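Local coordinates for protein DNA polymerase III, beta subunit (Thermotoga maritima, PDB 1VPK) that probably confers DNA tethering and processivity on DNA polymerases as a sliding clamp, a ring-shaped head-to-tail homodimer that encircles DNA, at residues V93-I98 with S112-F117; T131-G136 with R233-T238; F139-S144 with P223-R228. All blocks are in the same frame, centred on the assembly; numbering follows the deposited sequence.

Interaction 1. Residues V93-I98 with S112-F117; sequences VLPDEI and SGSTVF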
# COMPACT_ATOMS: atom_id res chain seq x y z
N VAL A 93 5.75 -17.68 8.11
CA VAL A 93 5.89 -18.55 6.93
C VAL A 93 6.23 -20.03 7.22
O VAL A 93 6.39 -20.80 6.27
CB VAL A 93 6.95 -17.96 5.92
CG1 VAL A 93 6.53 -16.54 5.45
CG2 VAL A 93 8.33 -17.90 6.54
N LEU A 94 6.34 -20.43 8.48
CA LEU A 94 6.55 -21.85 8.79
C LEU A 94 5.39 -22.62 8.15
O LEU A 94 4.26 -22.21 8.30
CB LEU A 94 6.61 -22.08 10.31
CG LEU A 94 7.82 -21.38 10.98
CD1 LEU A 94 7.75 -21.53 12.49
CD2 LEU A 94 9.16 -21.89 10.43
N PRO A 95 5.68 -23.65 7.37
CA PRO A 95 4.65 -24.26 6.55
C PRO A 95 3.80 -25.37 7.18
O PRO A 95 2.76 -25.70 6.59
CB PRO A 95 5.47 -24.89 5.44
CG PRO A 95 6.72 -25.25 6.08
CD PRO A 95 6.98 -24.26 7.12
N ASP A 96 4.23 -25.95 8.31
CA ASP A 96 3.57 -27.15 8.87
C ASP A 96 2.78 -26.83 10.16
O ASP A 96 3.03 -25.82 10.78
CB ASP A 96 4.64 -28.20 9.16
CG ASP A 96 4.08 -29.59 9.33
OD1 ASP A 96 4.26 -30.40 8.38
OD2 ASP A 96 3.54 -29.91 10.44
N GLU A 97 1.79 -27.68 10.51
CA GLU A 97 0.96 -27.53 11.74
C GLU A 97 1.82 -27.55 13.01
O GLU A 97 1.46 -26.92 14.02
CB GLU A 97 -0.06 -28.68 11.85
CG GLU A 97 -1.32 -28.44 11.08
CD GLU A 97 -2.30 -29.56 11.22
OE1 GLU A 97 -2.47 -30.13 12.37
OE2 GLU A 97 -2.98 -29.89 10.20
N ILE A 98 2.98 -28.24 12.97
CA ILE A 98 3.89 -28.39 14.10
C ILE A 98 5.24 -27.79 13.81
O ILE A 98 5.76 -27.83 12.66
CB ILE A 98 4.09 -29.88 14.47
CG1 ILE A 98 2.75 -30.61 14.65
CG2 ILE A 98 4.99 -30.05 15.69
CD1 ILE A 98 1.84 -29.95 15.60
N SER A 112 10.11 -26.96 10.86
CA SER A 112 8.72 -27.11 10.59
C SER A 112 8.53 -27.67 9.21
O SER A 112 8.79 -27.00 8.22
CB SER A 112 8.03 -25.77 10.70
OG SER A 112 6.67 -25.98 10.49
N GLY A 113 8.07 -28.89 9.13
CA GLY A 113 7.85 -29.49 7.84
C GLY A 113 9.11 -29.56 7.02
O GLY A 113 10.10 -30.12 7.47
N SER A 114 9.02 -28.96 5.83
CA SER A 114 10.09 -28.85 4.84
C SER A 114 11.23 -27.87 5.20
O SER A 114 12.29 -27.90 4.57
CB SER A 114 9.46 -28.34 3.50
OG SER A 114 8.88 -27.00 3.62
N THR A 115 11.00 -27.00 6.18
CA THR A 115 11.88 -25.85 6.42
C THR A 115 12.68 -26.00 7.72
O THR A 115 12.14 -26.48 8.72
CB THR A 115 11.01 -24.59 6.53
OG1 THR A 115 9.99 -24.64 5.54
CG2 THR A 115 11.85 -23.33 6.37
N VAL A 116 13.92 -25.54 7.70
CA VAL A 116 14.71 -25.40 8.91
C VAL A 116 15.42 -24.03 8.84
O VAL A 116 16.11 -23.70 7.87
CB VAL A 116 15.73 -26.57 9.10
CG1 VAL A 116 16.50 -26.43 10.42
CG2 VAL A 116 15.04 -27.90 9.07
N PHE A 117 15.13 -23.21 9.85
CA PHE A 117 15.77 -21.95 10.13
C PHE A 117 16.79 -22.20 11.27
O PHE A 117 16.49 -22.94 12.20
CB PHE A 117 14.76 -20.91 10.56
CG PHE A 117 13.93 -20.31 9.44
CD1 PHE A 117 14.36 -19.19 8.75
CD2 PHE A 117 12.66 -20.83 9.13
CE1 PHE A 117 13.59 -18.61 7.74
CE2 PHE A 117 11.87 -20.25 8.13
CZ PHE A 117 12.33 -19.13 7.45
O HOH W 1 7.08 -30.13 11.47
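Ser112 is the buried polar side chain on which the two segments meet. Its OG lies anti to the backbone N (chi1 -177°), a rotation that sends it toward 93-98. There it donates to the carbonyl O of Ile98 at 3.0 Å and accepts a longer bond, 3.3 Å, from the backbone N of Asp96. Gripped once as donor and once as acceptor, the small hydroxyl ties the start and end of a short bend. Asp96 closes that bend from within: its OD2 takes the backbone N of Ile98 on the anti lone pair, a nearly straight bond that makes an Asx turn.

Tight packing runs from Ser112 to Phe117. Leu94 rests its CB near Ser112 and brings CD2 obliquely to the Phe117 ring, 3.9 Å from Phe117 CD2; both are large apolar residues in a buried place. The solvent side, at exposed Gly113 and partly exposed Asp96, is looser. Gly113, at positive phi (60°), brings its backbone N to 3.5 Å from Asp96 CB, and a water bridges Gly113 N to Ile98 O, 2.8 Å from that nitrogen. A third side faces the second subunit. At its edge Pro95, rigid and without an N-H, sets CG 3.5 Å from the carbonyl O of Ser112. Arg280 of the second subunit packs on Pro95 and Phe117, and its Asp315 bonds the hydroxyl of Ser114 and, in one of two conformers, that of Thr115.

Ser112 to Thr115 form a type II' beta turn, glycine taking its second position, which links strands 107-112 and 115-120 as a tight beta hairpin. Residues 115-117 pair antiparallel with a strand of the second subunit, so the arrangement belongs to the continuous intersubunit sheet by which a beta sliding clamp closes its ring.

Interaction 2. Residues T131-G136 with R233-T238; sequences TPAESG and RVSLST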
# COMPACT_ATOMS: atom_id res chain seq x y z
N THR A 131 7.67 -8.05 35.50
CA THR A 131 6.76 -8.36 36.60
C THR A 131 5.50 -7.49 36.60
O THR A 131 5.53 -6.34 36.14
CB THR A 131 7.42 -8.25 37.98
OG1 THR A 131 7.65 -6.88 38.29
CG2 THR A 131 8.75 -9.04 38.03
N PRO A 132 4.39 -8.06 37.09
CA PRO A 132 3.11 -7.38 36.99
C PRO A 132 2.98 -6.23 37.98
O PRO A 132 3.78 -6.09 38.90
CB PRO A 132 2.09 -8.49 37.30
CG PRO A 132 2.84 -9.77 37.35
CD PRO A 132 4.23 -9.40 37.71
N ALA A 133 1.94 -5.44 37.78
CA ALA A 133 1.58 -4.39 38.71
C ALA A 133 1.24 -5.03 40.06
O ALA A 133 0.87 -6.20 40.14
CB ALA A 133 0.44 -3.63 38.20
N GLU A 134 1.35 -4.24 41.11
CA GLU A 134 1.03 -4.65 42.46
C GLU A 134 -0.47 -4.53 42.62
O GLU A 134 -1.17 -4.17 41.67
CB GLU A 134 1.70 -3.72 43.47
CG GLU A 134 3.19 -3.57 43.25
CD GLU A 134 3.97 -4.61 43.96
OE1 GLU A 134 4.28 -4.36 45.14
OE2 GLU A 134 4.29 -5.67 43.36
N SER A 135 -0.94 -4.83 43.83
CA SER A 135 -2.33 -4.62 44.19
C SER A 135 -2.69 -3.17 44.02
O SER A 135 -1.88 -2.28 44.31
CB SER A 135 -2.57 -5.00 45.64
OG SER A 135 -1.73 -4.21 46.45
N GLY A 136 -3.91 -2.92 43.58
CA GLY A 136 -4.39 -1.56 43.47
C GLY A 136 -5.84 -1.54 43.09
O GLY A 136 -6.67 -1.95 43.87
N ARG A 233 2.10 1.39 37.61
CA ARG A 233 2.00 0.52 36.48
C ARG A 233 0.61 -0.04 36.31
O ARG A 233 -0.13 -0.20 37.28
CB ARG A 233 2.97 -0.65 36.68
CG ARG A 233 4.40 -0.19 36.80
CD ARG A 233 5.31 -1.21 36.23
NE ARG A 233 5.44 -2.35 37.12
CZ ARG A 233 6.16 -3.43 36.84
NH1 ARG A 233 6.81 -3.56 35.68
NH2 ARG A 233 6.22 -4.42 37.73
N VAL A 234 0.28 -0.37 35.07
CA VAL A 234 -0.97 -1.00 34.70
C VAL A 234 -0.60 -2.36 34.04
O VAL A 234 0.20 -2.40 33.09
CB VAL A 234 -1.72 -0.13 33.69
CG1 VAL A 234 -3.03 -0.81 33.18
CG2 VAL A 234 -2.04 1.21 34.30
N SER A 235 -1.19 -3.43 34.56
CA SER A 235 -1.14 -4.74 33.96
C SER A 235 -2.43 -4.95 33.21
O SER A 235 -3.50 -4.65 33.73
CB SER A 235 -0.99 -5.85 35.01
OG SER A 235 0.34 -5.88 35.56
N LEU A 236 -2.31 -5.47 31.99
CA LEU A 236 -3.40 -5.96 31.20
C LEU A 236 -3.11 -7.44 30.97
O LEU A 236 -2.10 -7.79 30.35
CB LEU A 236 -3.44 -5.23 29.87
CG LEU A 236 -4.69 -5.37 29.02
CD1 LEU A 236 -5.50 -4.07 29.10
CD2 LEU A 236 -4.32 -5.63 27.59
N SER A 237 -3.98 -8.30 31.50
CA SER A 237 -3.73 -9.74 31.57
C SER A 237 -4.83 -10.52 30.84
O SER A 237 -6.03 -10.21 31.00
CB SER A 237 -3.78 -10.20 33.04
OG SER A 237 -2.70 -9.65 33.78
N THR A 238 -4.40 -11.52 30.08
CA THR A 238 -5.26 -12.61 29.64
C THR A 238 -4.78 -13.88 30.37
O THR A 238 -3.92 -13.82 31.25
CB THR A 238 -5.21 -12.82 28.11
OG1 THR A 238 -3.95 -13.41 27.74
CG2 THR A 238 -5.38 -11.50 27.37
O HOH W 2 8.68 -5.47 35.13
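Arg233 reaches from its strand to the loop residue Thr131, while Ser235, two residues along and pointing toward the same loop, holds Ala133. The arginine begins with CB 4.2 Å from Ala133 CB, a loose apolar touch that the small methyl permits. CG follows beside the backbone N, and bends at chi2 and chi3 (-75° at the second) bring NE round toward the Thr131 carbonyl, whose O lies 4.1 Å from it. CZ comes closer to this oxygen. Thr131 O sits over one face of the guanidinium, 2.6 Å from Arg233 NH2, at an angle too poor for a hydrogen bond. At the tip the two amino groups work in the plane of the group. NH2 donates to Thr131 OG1 at 2.9 Å, the acceptor only 7° out of the plane, and NH1 donates to a water, 2.7 Å away, that also accepts from Thr131 N. Arginine suits the place because its flat end can give one N-H to Thr131 OG1 and another to this shared water.

Ser235 makes a simpler link: its OG accepts the backbone N of Ala133 at 2.8 Å, in an almost straight bond (177°). Pro132 CB and Ala133 CB lie against the same oxygen.

Loop 131-136 thus runs over one face of the sheet at strand 233-237, between strands 115-120 and 137-142 in the chain. Strand 241-246 flanks the site, with Val244 and Arg246 touching Arg233; on the other flank, strand 224-229 supplies Arg228, which bonds the carbonyl of Ala133, and Asp230 just beyond it receives Glu134 N.

Interaction 3. Residues F139-S144 with P223-R228; sequences FEVDTS and PTITVR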
# COMPACT_ATOMS: atom_id res chain seq x y z
N PHE A 139 -10.30 -4.28 37.43
CA PHE A 139 -11.59 -4.57 36.80
C PHE A 139 -11.44 -5.52 35.63
O PHE A 139 -10.38 -5.64 35.04
CB PHE A 139 -12.31 -3.28 36.39
CG PHE A 139 -11.54 -2.45 35.40
CD1 PHE A 139 -10.60 -1.53 35.84
CD2 PHE A 139 -11.75 -2.60 34.02
CE1 PHE A 139 -9.87 -0.78 34.93
CE2 PHE A 139 -11.01 -1.85 33.10
CZ PHE A 139 -10.07 -0.94 33.55
N GLU A 140 -12.50 -6.23 35.32
CA GLU A 140 -12.57 -7.02 34.10
C GLU A 140 -13.32 -6.22 33.04
O GLU A 140 -14.25 -5.48 33.37
CB GLU A 140 -13.29 -8.35 34.36
CG GLU A 140 -12.35 -9.43 34.92
CD GLU A 140 -12.88 -10.85 34.72
OE1 GLU A 140 -14.11 -11.09 34.82
OE2 GLU A 140 -12.04 -11.74 34.47
N VAL A 141 -12.93 -6.35 31.77
CA VAL A 141 -13.75 -5.78 30.69
C VAL A 141 -13.86 -6.74 29.49
O VAL A 141 -12.95 -7.51 29.20
CB VAL A 141 -13.27 -4.33 30.28
CG1 VAL A 141 -11.87 -4.32 29.88
CG2 VAL A 141 -14.17 -3.72 29.19
N ASP A 142 -15.02 -6.69 28.83
CA ASP A 142 -15.27 -7.48 27.62
C ASP A 142 -14.16 -7.09 26.59
O ASP A 142 -13.86 -5.93 26.38
CB ASP A 142 -16.73 -7.25 27.15
CG ASP A 142 -17.06 -7.91 25.80
OD1 ASP A 142 -16.45 -7.53 24.77
OD2 ASP A 142 -17.95 -8.81 25.78
N THR A 143 -13.50 -8.09 26.03
CA THR A 143 -12.36 -7.89 25.18
C THR A 143 -12.71 -7.06 23.95
O THR A 143 -12.03 -6.09 23.65
CB THR A 143 -11.82 -9.25 24.77
OG1 THR A 143 -11.65 -10.03 25.96
CG2 THR A 143 -10.52 -9.13 24.08
N SER A 144 -13.78 -7.46 23.27
CA SER A 144 -14.29 -6.80 22.06
C SER A 144 -14.70 -5.34 22.33
O SER A 144 -14.46 -4.47 21.52
CB SER A 144 -15.51 -7.55 21.51
OG SER A 144 -15.32 -8.96 21.60
N PRO A 223 -12.97 -14.01 26.11
CA PRO A 223 -14.15 -13.11 26.18
C PRO A 223 -13.97 -11.82 26.98
O PRO A 223 -14.55 -10.78 26.64
CB PRO A 223 -15.23 -14.00 26.84
CG PRO A 223 -14.78 -15.36 26.62
CD PRO A 223 -13.28 -15.33 26.69
N THR A 224 -13.20 -11.89 28.05
CA THR A 224 -12.88 -10.71 28.85
C THR A 224 -11.41 -10.67 29.18
O THR A 224 -10.72 -11.67 29.09
CB THR A 224 -13.63 -10.73 30.17
OG1 THR A 224 -13.25 -11.90 30.90
CG2 THR A 224 -15.09 -10.78 29.95
N ILE A 225 -10.93 -9.49 29.56
CA ILE A 225 -9.53 -9.30 29.99
C ILE A 225 -9.51 -8.53 31.33
O ILE A 225 -10.47 -7.84 31.68
CB ILE A 225 -8.68 -8.52 28.98
CG1 ILE A 225 -9.24 -7.13 28.71
CG2 ILE A 225 -8.52 -9.29 27.68
CD1 ILE A 225 -8.72 -6.07 29.68
N THR A 226 -8.40 -8.66 32.06
CA THR A 226 -8.25 -7.99 33.36
C THR A 226 -7.26 -6.85 33.30
O THR A 226 -6.20 -6.97 32.71
CB THR A 226 -7.75 -8.97 34.45
OG1 THR A 226 -8.67 -10.06 34.55
CG2 THR A 226 -7.65 -8.27 35.79
N VAL A 227 -7.61 -5.74 33.97
CA VAL A 227 -6.76 -4.55 34.06
C VAL A 227 -6.53 -4.27 35.52
O VAL A 227 -7.47 -4.28 36.28
CB VAL A 227 -7.46 -3.34 33.46
CG1 VAL A 227 -6.65 -2.05 33.70
CG2 VAL A 227 -7.75 -3.59 31.94
N ARG A 228 -5.30 -4.01 35.90
CA ARG A 228 -4.95 -3.61 37.28
C ARG A 228 -3.99 -2.43 37.28
O ARG A 228 -3.01 -2.40 36.51
CB ARG A 228 -4.30 -4.76 38.05
CG ARG A 228 -4.15 -4.48 39.58
CD ARG A 228 -3.72 -5.75 40.35
NE ARG A 228 -2.46 -6.28 39.84
CZ ARG A 228 -2.32 -7.28 38.97
NH1 ARG A 228 -3.39 -7.90 38.45
NH2 ARG A 228 -1.10 -7.65 38.56
O HOH W 3 -15.22 -10.23 24.04
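Phe139 and Val227 open an antiparallel ladder whose backbone bonds set the register. They form a hydrogen-bonded pair, Phe139 N to Val227 O at 3.1 Å and Val227 N to Phe139 O at 3.0 Å; Val141 and Ile225 repeat the pattern with two bonds of 2.9 Å. Between them, Glu140 faces Thr226 as a non-hydrogen-bonded pair, and the close backbones add CA-H...O contacts such as that from Glu140 CA to Ile225 O. Beyond the last pair Thr143 N donates to Pro223 O at 3.0 Å, from above the carbonyl plane, 38° out of it. The same oxygen accepts from a water held by Asp142 OD1 and Ser144 OG.

Apolar contacts gather on the face bearing Phe139, Val141, Ile225 and Val227. With chi1 at 60°, Phe139 turns CG toward Val227 of the neighbouring strand, and one ring face lies against Val227 CB in a CH-pi contact, 3.9 Å from the ring centroid. Val141 CG1 meets Ile225 CD1 at 3.6 Å, the two chains side by side. Branched residues suit extended strands, and this buried face also packs Leu146 of helix 143-153.

Polar side chains take other positions. The Glu140 chain crosses Thr226 and Thr224, and its OE2 comes no nearer than 3.8 Å to Thr224 OG1, a loose approach. Asp142 N-caps the helix, its OD1 accepting from Leu145 N, while Thr143 OG1 bonds the carbonyl of Glu222.

The chemistry implies an amphipathic edge: main-chain bonds fix the register, hydrocarbon seals one side, and charge and hydroxyls suit the more exposed side and the helix start.

How the interactions relate
Along the chain interaction 1 comes first, within the N-terminal domain; interaction 2 opens next, and interaction 3 lies within the span that interaction 2 brackets. The centre of interaction 1 is about 35 Å from that of interaction 2 and 34 Å from that of interaction 3. Interactions 2 and 3 have centres about 13 Å apart and share one sheet: strands 233-237 and 224-229 are neighbours. Interaction 1 belongs to the subunit interface, because residues 115-117 pair with a strand of the second subunit. Interaction 2 lies where the linker crosses the sheet that runs on through 241-246 to 63-68 of the N-terminal domain; interaction 3 closes that sheet's outer edge in the central domain.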